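Local atomic coordinates of chorismatase (Streptomyces hygroscopicus, PDB entry 4BPS), a protein that hydrolyses chorismate to a dihydroxycyclohexadiene carboxylic acid and pyruvate, a step in the biosynthesis of the immunosuppressants FK506 and FK520. Residues Arg201-Glu205 with Leu279-Val284; Ile204-Ala208 with Arg272-Asn278; Val225-Ala229 with Leu240-Ala244. Where two conformers were deposited one is given. Residues are numbered along the deposited sequence.

Interaction 1 (Arg201-Glu205 with Leu279-Val284); sequences RINIE and LRRHGV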
ATOM      1  N   ARG A 201      14.682  -9.121   0.065  1.00  6.09           N
ATOM      2  CA  ARG A 201      13.732  -8.031  -0.081  1.00  6.49           C
ATOM      3  C   ARG A 201      14.355  -7.117  -1.122  1.00  6.44           C
ATOM      4  O   ARG A 201      15.339  -6.418  -0.852  1.00  7.28           O
ATOM      5  CB  ARG A 201      13.503  -7.306   1.254  1.00  7.13           C
ATOM      6  CG  ARG A 201      12.397  -6.223   1.227  1.00  8.03           C
ATOM      7  CD  ARG A 201      12.836  -4.861   0.604  1.00  9.03           C
ATOM      8  NE  ARG A 201      14.173  -4.358   1.011  1.00 11.54           N
ATOM      9  CZ  ARG A 201      14.402  -3.681   2.135  1.00 11.00           C
ATOM     10  NH1 ARG A 201      13.368  -3.365   2.931  1.00 12.66           N
ATOM     11  NH2 ARG A 201      15.620  -3.195   2.455  1.00 13.72           N
ATOM     12  N   ILE A 202      13.824  -7.172  -2.345  1.00  6.25           N
ATOM     13  CA  ILE A 202      14.402  -6.445  -3.482  1.00  6.64           C
ATOM     14  C   ILE A 202      13.428  -5.367  -3.921  1.00  6.00           C
ATOM     15  O   ILE A 202      12.318  -5.656  -4.358  1.00  6.35           O
ATOM     16  CB  ILE A 202      14.701  -7.397  -4.658  1.00  7.84           C
ATOM     17  CG1 ILE A 202      15.723  -8.472  -4.259  1.00  9.68           C
ATOM     18  CG2 ILE A 202      15.221  -6.593  -5.861  1.00  8.39           C
ATOM     19  CD1 ILE A 202      15.812  -9.633  -5.255  1.00 11.45           C
ATOM     20  N   ASN A 203      13.833  -4.112  -3.789  1.00  5.92           N
ATOM     21  CA  ASN A 203      12.992  -3.000  -4.236  1.00  6.24           C
ATOM     22  C   ASN A 203      13.240  -2.763  -5.716  1.00  6.28           C
ATOM     23  O   ASN A 203      14.384  -2.790  -6.189  1.00  8.34           O
ATOM     24  CB  ASN A 203      13.261  -1.773  -3.381  1.00  7.09           C
ATOM     25  CG  ASN A 203      12.760  -1.956  -1.967  1.00  6.53           C
ATOM     26  OD1 ASN A 203      11.761  -2.628  -1.740  1.00  6.39           O
ATOM     27  ND2 ASN A 203      13.462  -1.371  -1.008  1.00  7.88           N
ATOM     28  N   ILE A 204      12.153  -2.527  -6.439  1.00  5.91           N
ATOM     29  CA  ILE A 204      12.156  -2.493  -7.889  1.00  6.21           C
ATOM     30  C   ILE A 204      11.644  -1.153  -8.378  1.00  5.87           C
ATOM     31  O   ILE A 204      10.597  -0.662  -7.922  1.00  6.10           O
ATOM     32  CB  ILE A 204      11.268  -3.652  -8.435  1.00  7.09           C
ATOM     33  CG1 ILE A 204      11.843  -4.997  -7.954  1.00  9.04           C
ATOM     34  CG2 ILE A 204      11.189  -3.607  -9.950  1.00  7.26           C
ATOM     35  CD1 ILE A 204      10.818  -6.139  -7.920  1.00 10.36           C
ATOM     36  N   GLU A 205      12.381  -0.578  -9.330  1.00  6.55           N
ATOM     37  CA  GLU A 205      11.969   0.660  -9.999  1.00  6.55           C
ATOM     38  C   GLU A 205      11.355   0.355 -11.370  1.00  6.97           C
ATOM     39  O   GLU A 205      11.429  -0.779 -11.862  1.00  8.97           O
ATOM     40  CB  GLU A 205      13.150   1.632 -10.138  1.00  7.11           C
ATOM     41  CG  GLU A 205      13.669   2.115  -8.793  1.00  7.53           C
ATOM     42  CD  GLU A 205      12.611   2.872  -7.999  1.00  7.42           C
ATOM     43  OE1 GLU A 205      12.176   3.972  -8.432  1.00  7.31           O
ATOM     44  OE2 GLU A 205      12.180   2.349  -6.943  1.00  7.92           O
ATOM     45  N   LEU A 279      12.456  -7.282 -14.301  1.00  8.67           N
ATOM     46  CA  LEU A 279      12.736  -8.116 -13.140  1.00 10.48           C
ATOM     47  C   LEU A 279      14.161  -8.680 -13.222  1.00 10.84           C
ATOM     48  O   LEU A 279      14.898  -8.642 -12.233  1.00 11.39           O
ATOM     49  CB  LEU A 279      11.662  -9.194 -12.978  1.00 11.28           C
ATOM     50  CG  LEU A 279      10.285  -8.637 -12.563  1.00 12.80           C
ATOM     51  CD1 LEU A 279       9.341  -9.779 -12.288  1.00 13.72           C
ATOM     52  CD2 LEU A 279      10.323  -7.697 -11.368  1.00 13.42           C
ATOM     53  N   ARG A 280      14.576  -9.123 -14.414  1.00 10.55           N
ATOM     54  CA  ARG A 280      15.936  -9.620 -14.592  1.00 11.24           C
ATOM     55  C   ARG A 280      16.958  -8.572 -14.202  1.00 11.20           C
ATOM     56  O   ARG A 280      17.948  -8.888 -13.558  1.00 11.91           O
ATOM     57  CB  ARG A 280      16.173 -10.057 -16.055  1.00 12.68           C
ATOM     58  CG  ARG A 280      17.549 -10.738 -16.289  1.00 14.68           C
ATOM     59  CD  ARG A 280      17.892 -10.962 -17.797  1.00 16.23           C
ATOM     60  NE  ARG A 280      18.193  -9.710 -18.502  1.00 16.70           N
ATOM     61  CZ  ARG A 280      19.384  -9.112 -18.500  1.00 18.04           C
ATOM     62  NH1 ARG A 280      20.410  -9.657 -17.841  1.00 19.91           N
ATOM     63  NH2 ARG A 280      19.557  -7.963 -19.144  1.00 18.60           N
ATOM     64  N   ARG A 281      16.721  -7.329 -14.618  1.00 10.70           N
ATOM     65  CA  ARG A 281      17.645  -6.237 -14.342  1.00 11.77           C
ATOM     66  C   ARG A 281      17.725  -5.944 -12.840  1.00 13.00           C
ATOM     67  O   ARG A 281      18.691  -5.332 -12.389  1.00 15.66           O
ATOM     68  CB  ARG A 281      17.276  -4.990 -15.174  1.00 11.99           C
ATOM     69  CG  ARG A 281      17.746  -5.056 -16.675  1.00 12.33           C
ATOM     70  CD  ARG A 281      17.149  -3.955 -17.596  1.00 12.92           C
ATOM     71  NE  ARG A 281      17.735  -3.946 -18.954  1.00 13.65           N
ATOM     72  CZ  ARG A 281      18.804  -3.220 -19.330  1.00 14.84           C
ATOM     73  NH1 ARG A 281      19.417  -2.443 -18.427  1.00 17.80           N
ATOM     74  NH2 ARG A 281      19.293  -3.275 -20.607  1.00 13.32           N
ATOM     75  N   HIS A 282      16.722  -6.374 -12.071  1.00 10.93           N
ATOM     76  CA  HIS A 282      16.736  -6.226 -10.604  1.00 11.11           C
ATOM     77  C   HIS A 282      17.120  -7.525  -9.884  1.00 11.98           C
ATOM     78  O   HIS A 282      17.030  -7.600  -8.656  1.00 14.07           O
ATOM     79  CB  HIS A 282      15.365  -5.749 -10.107  1.00 10.34           C
ATOM     80  CG  HIS A 282      15.084  -4.320 -10.436  1.00 10.19           C
ATOM     81  ND1 HIS A 282      14.627  -3.918 -11.675  1.00 10.62           N
ATOM     82  CD2 HIS A 282      15.214  -3.188  -9.698  1.00 11.16           C
ATOM     83  CE1 HIS A 282      14.468  -2.604 -11.678  1.00 11.54           C
ATOM     84  NE2 HIS A 282      14.816  -2.136 -10.493  1.00 11.54           N
ATOM     85  N   GLY A 283      17.529  -8.552 -10.630  1.00 11.23           N
ATOM     86  CA  GLY A 283      17.988  -9.789 -10.017  1.00 12.73           C
ATOM     87  C   GLY A 283      16.902 -10.796  -9.692  1.00 14.46           C
ATOM     88  O   GLY A 283      17.148 -11.738  -8.951  1.00 16.94           O
ATOM     89  N   VAL A 284      15.709 -10.600 -10.239  1.00 13.64           N
ATOM     90  CA  VAL A 284      14.565 -11.473 -10.014  1.00 14.64           C
ATOM     91  C   VAL A 284      14.373 -12.306 -11.286  1.00 14.81           C
ATOM     92  O   VAL A 284      14.359 -11.762 -12.389  1.00 14.23           O
ATOM     93  CB  VAL A 284      13.312 -10.617  -9.705  1.00 16.62           C
ATOM     94  CG1 VAL A 284      12.043 -11.482  -9.589  1.00 17.95           C
ATOM     95  CG2 VAL A 284      13.535  -9.795  -8.412  1.00 17.41           C
TER
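H282 supplies the aromatic element of this contact. Its CA-CB bond points toward strand 201-204, and I204 lays its CG2 methyl almost on the ring axis, 3.8 Å from the centroid and 6° off the normal, a CH-pi contact over the face of the imidazole. The same ring reaches the I204 backbone, with H282 CD2 3.6 Å from I204 CA, while H282 NE2 lies 3.1 Å from E205 N. H282, just past the end of helix 276-281, bonds through ND1 to the carbonyl O of N278 in that helix, which fixes the imidazole against the helix end.

Apolar contacts extend the interface beyond the ring. I202 CD1 meets V284 CG2 at 3.9 Å; deeper in, I204 CD1 touches L279 CD2 at 3.8 Å, where L240 of strand 239-249 adjoins both residues. Separately, I202 CG2 makes a methyl-to-carbonyl van der Waals contact with H282 O at 3.5 Å.

Backbone bonds shape the helical partner. G283 N donates to R280 O (3.0 Å) and V284 N to L279 O (2.9 Å), with G283 at phi 86° as the C-prime residue. This Schellman motif terminates helix 276-281 and turns V284 toward I202, so that a capped helix C-terminus packs over the I202 and I204 side chains of strand 201-204, at the margin of the mixed sheet.

Interaction 2 (Ile204-Ala208 with Arg272-Asn278); sequences IENPA and RVIGAEN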
ATOM      1  N   ILE A 204      12.153  -2.527  -6.439  1.00  5.91           N
ATOM      2  CA  ILE A 204      12.156  -2.493  -7.889  1.00  6.21           C
ATOM      3  C   ILE A 204      11.644  -1.153  -8.378  1.00  5.87           C
ATOM      4  O   ILE A 204      10.597  -0.662  -7.922  1.00  6.10           O
ATOM      5  CB  ILE A 204      11.268  -3.652  -8.435  1.00  7.09           C
ATOM      6  CG1 ILE A 204      11.843  -4.997  -7.954  1.00  9.04           C
ATOM      7  CG2 ILE A 204      11.189  -3.607  -9.950  1.00  7.26           C
ATOM      8  CD1 ILE A 204      10.818  -6.139  -7.920  1.00 10.36           C
ATOM      9  N   GLU A 205      12.381  -0.578  -9.330  1.00  6.55           N
ATOM     10  CA  GLU A 205      11.969   0.660  -9.999  1.00  6.55           C
ATOM     11  C   GLU A 205      11.355   0.355 -11.370  1.00  6.97           C
ATOM     12  O   GLU A 205      11.429  -0.779 -11.862  1.00  8.97           O
ATOM     13  CB  GLU A 205      13.150   1.632 -10.138  1.00  7.11           C
ATOM     14  CG  GLU A 205      13.669   2.115  -8.793  1.00  7.53           C
ATOM     15  CD  GLU A 205      12.611   2.872  -7.999  1.00  7.42           C
ATOM     16  OE1 GLU A 205      12.176   3.972  -8.432  1.00  7.31           O
ATOM     17  OE2 GLU A 205      12.180   2.349  -6.943  1.00  7.92           O
ATOM     18  N   ASN A 206      10.758   1.379 -11.980  1.00  6.73           N
ATOM     19  CA  ASN A 206      10.099   1.290 -13.300  1.00  7.16           C
ATOM     20  C   ASN A 206      10.928   2.114 -14.260  1.00  7.12           C
ATOM     21  O   ASN A 206      11.088   3.292 -14.034  1.00  7.29           O
ATOM     22  CB  ASN A 206       8.688   1.925 -13.186  1.00  8.31           C
ATOM     23  CG  ASN A 206       7.913   2.054 -14.527  1.00  9.56           C
ATOM     24  OD1 ASN A 206       8.471   2.171 -15.619  1.00  9.01           O
ATOM     25  ND2 ASN A 206       6.580   2.051 -14.405  1.00 11.36           N
ATOM     26  N   PRO A 207      11.440   1.533 -15.355  1.00  7.61           N
ATOM     27  CA  PRO A 207      12.372   2.274 -16.231  1.00  9.46           C
ATOM     28  C   PRO A 207      11.922   3.569 -16.928  1.00 10.64           C
ATOM     29  O   PRO A 207      12.747   4.320 -17.473  1.00 10.89           O
ATOM     30  CB  PRO A 207      12.673   1.248 -17.339  1.00 11.73           C
ATOM     31  CG  PRO A 207      12.340  -0.015 -16.854  1.00 11.69           C
ATOM     32  CD  PRO A 207      11.322   0.123 -15.760  1.00  8.86           C
ATOM     33  N   ALA A 208      10.627   3.796 -16.973  1.00 10.18           N
ATOM     34  CA  ALA A 208      10.082   5.036 -17.579  1.00  8.44           C
ATOM     35  C   ALA A 208       9.403   5.934 -16.546  1.00  6.32           C
ATOM     36  O   ALA A 208       8.645   6.845 -16.922  1.00  6.49           O
ATOM     37  CB  ALA A 208       9.113   4.680 -18.700  1.00  9.53           C
ATOM     38  N   ARG A 272       5.017  -3.021 -17.041  1.00  5.79           N
ATOM     39  CA  ARG A 272       6.444  -2.789 -17.251  1.00  6.50           C
ATOM     40  C   ARG A 272       7.239  -3.184 -16.011  1.00  6.38           C
ATOM     41  O   ARG A 272       8.304  -3.795 -16.114  1.00  6.95           O
ATOM     42  CB  ARG A 272       6.727  -1.333 -17.625  1.00  7.61           C
ATOM     43  CG  ARG A 272       8.140  -1.174 -18.165  1.00  9.61           C
ATOM     44  CD  ARG A 272       8.529   0.258 -18.493  1.00 10.77           C
ATOM     45  NE  ARG A 272       7.518   0.828 -19.359  1.00 13.11           N
ATOM     46  CZ  ARG A 272       6.577   1.663 -18.951  1.00 14.48           C
ATOM     47  NH1 ARG A 272       5.641   2.066 -19.795  1.00 17.41           N
ATOM     48  NH2 ARG A 272       6.557   2.104 -17.703  1.00 15.11           N
ATOM     49  N   VAL A 273       6.731  -2.843 -14.832  1.00  5.51           N
ATOM     50  CA  VAL A 273       7.437  -3.087 -13.593  0.52  5.89           C
ATOM     51  C   VAL A 273       7.658  -4.577 -13.373  1.00  5.83           C
ATOM     52  O   VAL A 273       8.700  -5.008 -12.888  1.00  6.35           O
ATOM     53  CB  VAL A 273       6.635  -2.485 -12.430  0.52  6.13           C
ATOM     54  CG1 VAL A 273       7.101  -3.027 -11.101  0.52  6.66           C
ATOM     55  CG2 VAL A 273       6.764  -0.985 -12.461  0.52  6.47           C
ATOM     56  N   ILE A 274       6.637  -5.370 -13.713  1.00  5.95           N
ATOM     57  CA  ILE A 274       6.672  -6.820 -13.456  1.00  6.47           C
ATOM     58  C   ILE A 274       7.175  -7.648 -14.645  1.00  6.65           C
ATOM     59  O   ILE A 274       7.235  -8.876 -14.549  1.00  7.63           O
ATOM     60  CB  ILE A 274       5.283  -7.345 -12.991  1.00  7.13           C
ATOM     61  CG1 ILE A 274       4.282  -7.368 -14.168  1.00  7.78           C
ATOM     62  CG2 ILE A 274       4.798  -6.530 -11.789  1.00  8.42           C
ATOM     63  CD1 ILE A 274       2.871  -7.835 -13.808  1.00  9.19           C
ATOM     64  N   GLY A 275       7.553  -6.994 -15.738  1.00  7.31           N
ATOM     65  CA  GLY A 275       7.967  -7.692 -16.940  1.00  8.01           C
ATOM     66  C   GLY A 275       9.310  -8.365 -16.791  1.00  7.95           C
ATOM     67  O   GLY A 275      10.142  -7.947 -15.993  1.00  8.24           O
ATOM     68  N   ALA A 276       9.513  -9.400 -17.599  1.00  8.34           N
ATOM     69  CA  ALA A 276      10.697 -10.244 -17.532  1.00  8.68           C
ATOM     70  C   ALA A 276      12.001  -9.450 -17.501  1.00  7.94           C
ATOM     71  O   ALA A 276      12.860  -9.741 -16.662  1.00  8.64           O
ATOM     72  CB  ALA A 276      10.714 -11.224 -18.708  1.00 10.03           C
ATOM     73  N   GLU A 277      12.167  -8.495 -18.405  1.00  7.27           N
ATOM     74  CA  GLU A 277      13.451  -7.845 -18.494  1.00  7.56           C
ATOM     75  C   GLU A 277      13.662  -6.880 -17.336  1.00  7.55           C
ATOM     76  O   GLU A 277      14.787  -6.761 -16.855  1.00  8.57           O
ATOM     77  CB  GLU A 277      13.622  -7.156 -19.859  1.00  8.78           C
ATOM     78  CG  GLU A 277      14.938  -6.434 -20.068  1.00  9.79           C
ATOM     79  CD  GLU A 277      16.164  -7.300 -20.008  1.00 11.29           C
ATOM     80  OE1 GLU A 277      16.067  -8.538 -20.075  1.00 12.08           O
ATOM     81  OE2 GLU A 277      17.272  -6.715 -19.914  1.00 12.17           O
ATOM     82  N   ASN A 278      12.611  -6.210 -16.864  1.00  7.26           N
ATOM     83  CA  ASN A 278      12.794  -5.336 -15.714  1.00  7.53           C
ATOM     84  C   ASN A 278      13.145  -6.160 -14.483  1.00  8.12           C
ATOM     85  O   ASN A 278      14.023  -5.787 -13.696  1.00  7.83           O
ATOM     86  CB  ASN A 278      11.543  -4.482 -15.431  1.00  7.51           C
ATOM     87  CG  ASN A 278      11.829  -3.378 -14.441  1.00  7.53           C
ATOM     88  OD1 ASN A 278      12.771  -2.619 -14.624  1.00  8.79           O
ATOM     89  ND2 ASN A 278      11.055  -3.316 -13.363  1.00  7.20           N
TER
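R272, in the last turns of helix 259-274, extends its side chain toward the 204-208 segment, and NH2 donates to N206 OD1 (2.8 Å, 151°). The methyl CB of A208 rests over a face of the guanidinium, 3.8 Å from R272 NH2, and P207 CD approaches R272 CD at 3.9 Å. N269, one helical turn back, accepts from both R272 NH2 and N206 ND2, tying the two side chains together. N206 OD1 also receives A208 N at 3.0 Å: an Asx turn, which bends the chain as it leaves strand 201-204. V273 adds apolar contact, its CG2 3.6 Å from N206 CB and its CG1 4.3 Å from I204 CG2. Beyond G275, the N-cap of the next helix, N278 turns its amide back into the junction. N278 ND2 donates to E205 O (3.0 Å, 157°) and to V273 O (2.9 Å), bridging the end of the first helix and the post-strand loop, while N278 OD1 lies 3.3 Å from P207 CD.

Interaction 3 (Val225-Ala229 with Leu240-Ala244); sequences VFARA and LFISA. With 3EB (3-(2-carboxyethyl)benzoic acid), chain B.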
ATOM      1  N   VAL A 225       8.583   9.046  -1.055  1.00  5.25           N
ATOM      2  CA  VAL A 225       9.622   8.023  -1.088  1.00  5.39           C
ATOM      3  C   VAL A 225       8.950   6.674  -1.048  1.00  5.09           C
ATOM      4  O   VAL A 225       8.100   6.435  -0.195  1.00  5.43           O
ATOM      5  CB  VAL A 225      10.630   8.203   0.068  1.00  6.41           C
ATOM      6  CG1 VAL A 225       9.938   8.234   1.452  1.00  6.87           C
ATOM      7  CG2 VAL A 225      11.697   7.133   0.039  1.00  6.26           C
ATOM      8  N   PHE A 226       9.300   5.825  -2.010  1.00  4.92           N
ATOM      9  CA  PHE A 226       8.750   4.468  -2.139  1.00  5.15           C
ATOM     10  C   PHE A 226       9.314   3.810  -3.389  1.00  4.89           C
ATOM     11  O   PHE A 226       9.636   4.498  -4.367  1.00  5.46           O
ATOM     12  CB  PHE A 226       7.197   4.422  -2.179  1.00  5.66           C
ATOM     13  CG  PHE A 226       6.568   5.222  -3.290  1.00  5.11           C
ATOM     14  CD1 PHE A 226       6.225   6.561  -3.118  1.00  5.42           C
ATOM     15  CD2 PHE A 226       6.289   4.630  -4.510  1.00  5.59           C
ATOM     16  CE1 PHE A 226       5.640   7.281  -4.128  1.00  6.03           C
ATOM     17  CE2 PHE A 226       5.705   5.349  -5.532  1.00  6.70           C
ATOM     18  CZ  PHE A 226       5.396   6.679  -5.350  1.00  6.31           C
ATOM     19  N   ALA A 227       9.350   2.480  -3.374  1.00  5.38           N
ATOM     20  CA  ALA A 227       9.721   1.700  -4.549  1.00  5.38           C
ATOM     21  C   ALA A 227       8.492   1.452  -5.409  1.00  5.16           C
ATOM     22  O   ALA A 227       7.368   1.547  -4.920  1.00  5.36           O
ATOM     23  CB  ALA A 227      10.313   0.372  -4.123  1.00  6.34           C
ATOM     24  N   ARG A 228       8.684   1.075  -6.674  1.00  4.94           N
ATOM     25  CA  ARG A 228       7.541   0.827  -7.569  1.00  5.38           C
ATOM     26  C   ARG A 228       6.980  -0.608  -7.412  1.00  4.67           C
ATOM     27  O   ARG A 228       5.808  -0.868  -7.740  1.00  4.94           O
ATOM     28  CB  ARG A 228       7.911   1.150  -9.027  1.00  5.39           C
ATOM     29  CG  ARG A 228       8.381   2.586  -9.190  1.00  5.72           C
ATOM     30  CD  ARG A 228       7.274   3.578  -8.902  1.00  5.27           C
ATOM     31  NE  ARG A 228       7.803   4.937  -8.822  1.00  4.96           N
ATOM     32  CZ  ARG A 228       7.030   6.019  -8.835  1.00  4.92           C
ATOM     33  NH1 ARG A 228       5.713   5.908  -8.936  1.00  5.19           N
ATOM     34  NH2 ARG A 228       7.593   7.221  -8.758  1.00  5.17           N
ATOM     35  N   ALA A 229       7.790  -1.525  -6.882  1.00  5.07           N
ATOM     36  CA  ALA A 229       7.350  -2.888  -6.498  1.00  5.23           C
ATOM     37  C   ALA A 229       8.423  -3.436  -5.554  1.00  5.00           C
ATOM     38  O   ALA A 229       9.530  -2.863  -5.475  1.00  5.16           O
ATOM     39  CB  ALA A 229       7.203  -3.772  -7.727  1.00  6.20           C
ATOM     40  N   LEU A 240       5.587 -10.835  -5.246  1.00  5.43           N
ATOM     41  CA  LEU A 240       5.861  -9.544  -5.867  1.00  5.55           C
ATOM     42  C   LEU A 240       4.737  -8.575  -5.514  1.00  5.60           C
ATOM     43  O   LEU A 240       3.618  -8.726  -5.979  1.00  7.02           O
ATOM     44  CB  LEU A 240       5.971  -9.729  -7.375  1.00  6.71           C
ATOM     45  CG  LEU A 240       6.365  -8.495  -8.191  1.00  8.39           C
ATOM     46  CD1 LEU A 240       7.699  -7.916  -7.746  1.00  8.75           C
ATOM     47  CD2 LEU A 240       6.431  -8.928  -9.664  1.00  9.83           C
ATOM     48  N   PHE A 241       5.032  -7.602  -4.656  1.00  5.24           N
ATOM     49  CA  PHE A 241       4.053  -6.592  -4.260  1.00  5.36           C
ATOM     50  C   PHE A 241       4.216  -5.367  -5.154  1.00  5.35           C
ATOM     51  O   PHE A 241       5.324  -4.817  -5.245  1.00  6.10           O
ATOM     52  CB  PHE A 241       4.293  -6.173  -2.810  1.00  6.02           C
ATOM     53  CG  PHE A 241       4.182  -7.311  -1.827  1.00  6.83           C
ATOM     54  CD1 PHE A 241       3.007  -8.033  -1.707  1.00  9.26           C
ATOM     55  CD2 PHE A 241       5.253  -7.678  -1.032  1.00  8.40           C
ATOM     56  CE1 PHE A 241       2.901  -9.094  -0.799  1.00 10.81           C
ATOM     57  CE2 PHE A 241       5.159  -8.734  -0.117  1.00  9.10           C
ATOM     58  CZ  PHE A 241       3.976  -9.422   0.015  1.00  9.27           C
ATOM     59  N   ILE A 242       3.138  -4.944  -5.821  1.00  5.08           N
ATOM     60  CA  ILE A 242       3.201  -3.814  -6.735  1.00  5.21           C
ATOM     61  C   ILE A 242       2.581  -2.604  -6.034  1.00  4.92           C
ATOM     62  O   ILE A 242       1.483  -2.696  -5.475  1.00  5.17           O
ATOM     63  CB  ILE A 242       2.471  -4.115  -8.046  1.00  5.94           C
ATOM     64  CG1 ILE A 242       2.947  -5.444  -8.664  1.00  6.79           C
ATOM     65  CG2 ILE A 242       2.676  -2.950  -9.023  1.00  6.58           C
ATOM     66  CD1 ILE A 242       1.932  -6.070  -9.578  1.00  8.33           C
ATOM     67  N   SER A 243       3.282  -1.480  -6.066  1.00  4.72           N
ATOM     68  CA  SER A 243       2.768  -0.232  -5.488  1.00  4.96           C
ATOM     69  C   SER A 243       1.476   0.193  -6.152  1.00  4.70           C
ATOM     70  O   SER A 243       1.176  -0.226  -7.277  1.00  4.95           O
ATOM     71  CB  SER A 243       3.798   0.868  -5.684  1.00  4.92           C
ATOM     72  OG  SER A 243       4.919   0.576  -4.881  1.00  4.93           O
ATOM     73  N   ALA A 244       0.736   1.079  -5.479  1.00  4.86           N
ATOM     74  CA  ALA A 244      -0.294   1.832  -6.188  1.00  5.29           C
ATOM     75  C   ALA A 244       0.389   2.522  -7.365  1.00  4.56           C
ATOM     76  O   ALA A 244       1.423   3.184  -7.193  1.00  4.90           O
ATOM     77  CB  ALA A 244      -0.925   2.839  -5.266  1.00  5.74           C
TER
HETATM   78  C   3EB B1345       3.065   8.491  -7.906  1.00  5.35           C
HETATM   79  O   3EB B1345       3.759   9.370  -7.383  1.00  5.73           O
HETATM   80  CA  3EB B1345       1.587   8.388  -7.656  1.00  5.53           C
HETATM   81  OAB 3EB B1345       3.156   8.658  -1.351  1.00  5.47           O
HETATM   82  OAD 3EB B1345       3.180   6.535  -0.707  1.00  5.49           O
HETATM   83  CAE 3EB B1345       1.874   6.204  -5.551  1.00  5.28           C
HETATM   84  CAF 3EB B1345       2.309   5.267  -4.622  1.00  4.97           C
HETATM   85  CAG 3EB B1345       1.761   7.550  -5.201  1.00  4.77           C
HETATM   86  CAH 3EB B1345       2.626   5.655  -3.331  1.00  5.00           C
HETATM   87  CAL 3EB B1345       2.965   7.448  -1.591  1.00  5.09           C
HETATM   88  CAM 3EB B1345       2.104   7.926  -3.902  1.00  4.86           C
HETATM   89  CAN 3EB B1345       2.554   6.996  -2.966  1.00  5.07           C
HETATM   90  OXT 3EB B1345       3.548   7.641  -8.748  1.00  5.69           O
HETATM   91  C2  3EB B1345       1.233   8.597  -6.169  1.00  5.40           C
HETATM   92  O   HOH W   1       3.873   3.510  -8.434  1.00  5.98           O
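A classic beta bulge marks the start of strand 229-232: R228 and A229 together face I204 of the neighbouring strand, and the bulge lies beside strand 239-249 in the YjgF-type fold. A229 forms an antiparallel non-hydrogen-bonded pair with I242 (CA-CA 4.3 Å), and their side chains share one face of the sheet. A229 CA also lies 3.1 Å from F241 O, a CA-H...O contact, and A229 CB touches L240 CD1 at 4.2 Å.

S243 adopts the m rotamer (chi1 -68°), which turns its hydroxyl to the A227 carbonyl: OG donates to A227 O at 2.6 Å and also accepts from A179 N of strand 178-184. Its backbone follows suit, S243 N donating to R228 O at 3.1 Å. These bonds hold the A227 and R228 carbonyls against the strand while two side chains enter the ligand pocket. F226, a p rotamer at chi1 58°, sets a ring face against the aromatic ring of bound 3-(2-carboxyethyl)benzoic acid, with F226 CE1 3.3 Å from ligand CAN. R228, an experimentally established substrate-binding residue, bends through two m torsions, then runs extended with chi3 at 170°; its CA-CB bond points away from strand 239-249. Its NH2 bonds to Y215 OH. NH1 donates to the ligand carboxylate OXT at 2.8 Å and to a water 3.1 Å away, and that water donates to A244 O at 2.8 Å.

Interactions 1 and 2 start from the same piece of chain, sharing I204 and E205, and meet consecutive parts of 272-284, running from the end of helix 259-274 through helix 276-281 and the turn after it; their centres lie 8 Å apart. L279 CD2 of interaction 1 packs 3.5 Å from V273 O of interaction 2. Interaction 3 is nested in sequence inside the loops that both close, its centre 11 Å from each of theirs. I204 belongs to interactions 1 and 2, and its backbone bonds to R228 and A229 of interaction 3. Interactions 2 and 3 also touch where V273 CG1 packs against A229 CB at 3.5 Å. The helices thus back the sheet layer from which F226 and R228 reach the substrate pocket, interaction 3 lying closer to the chain's centre.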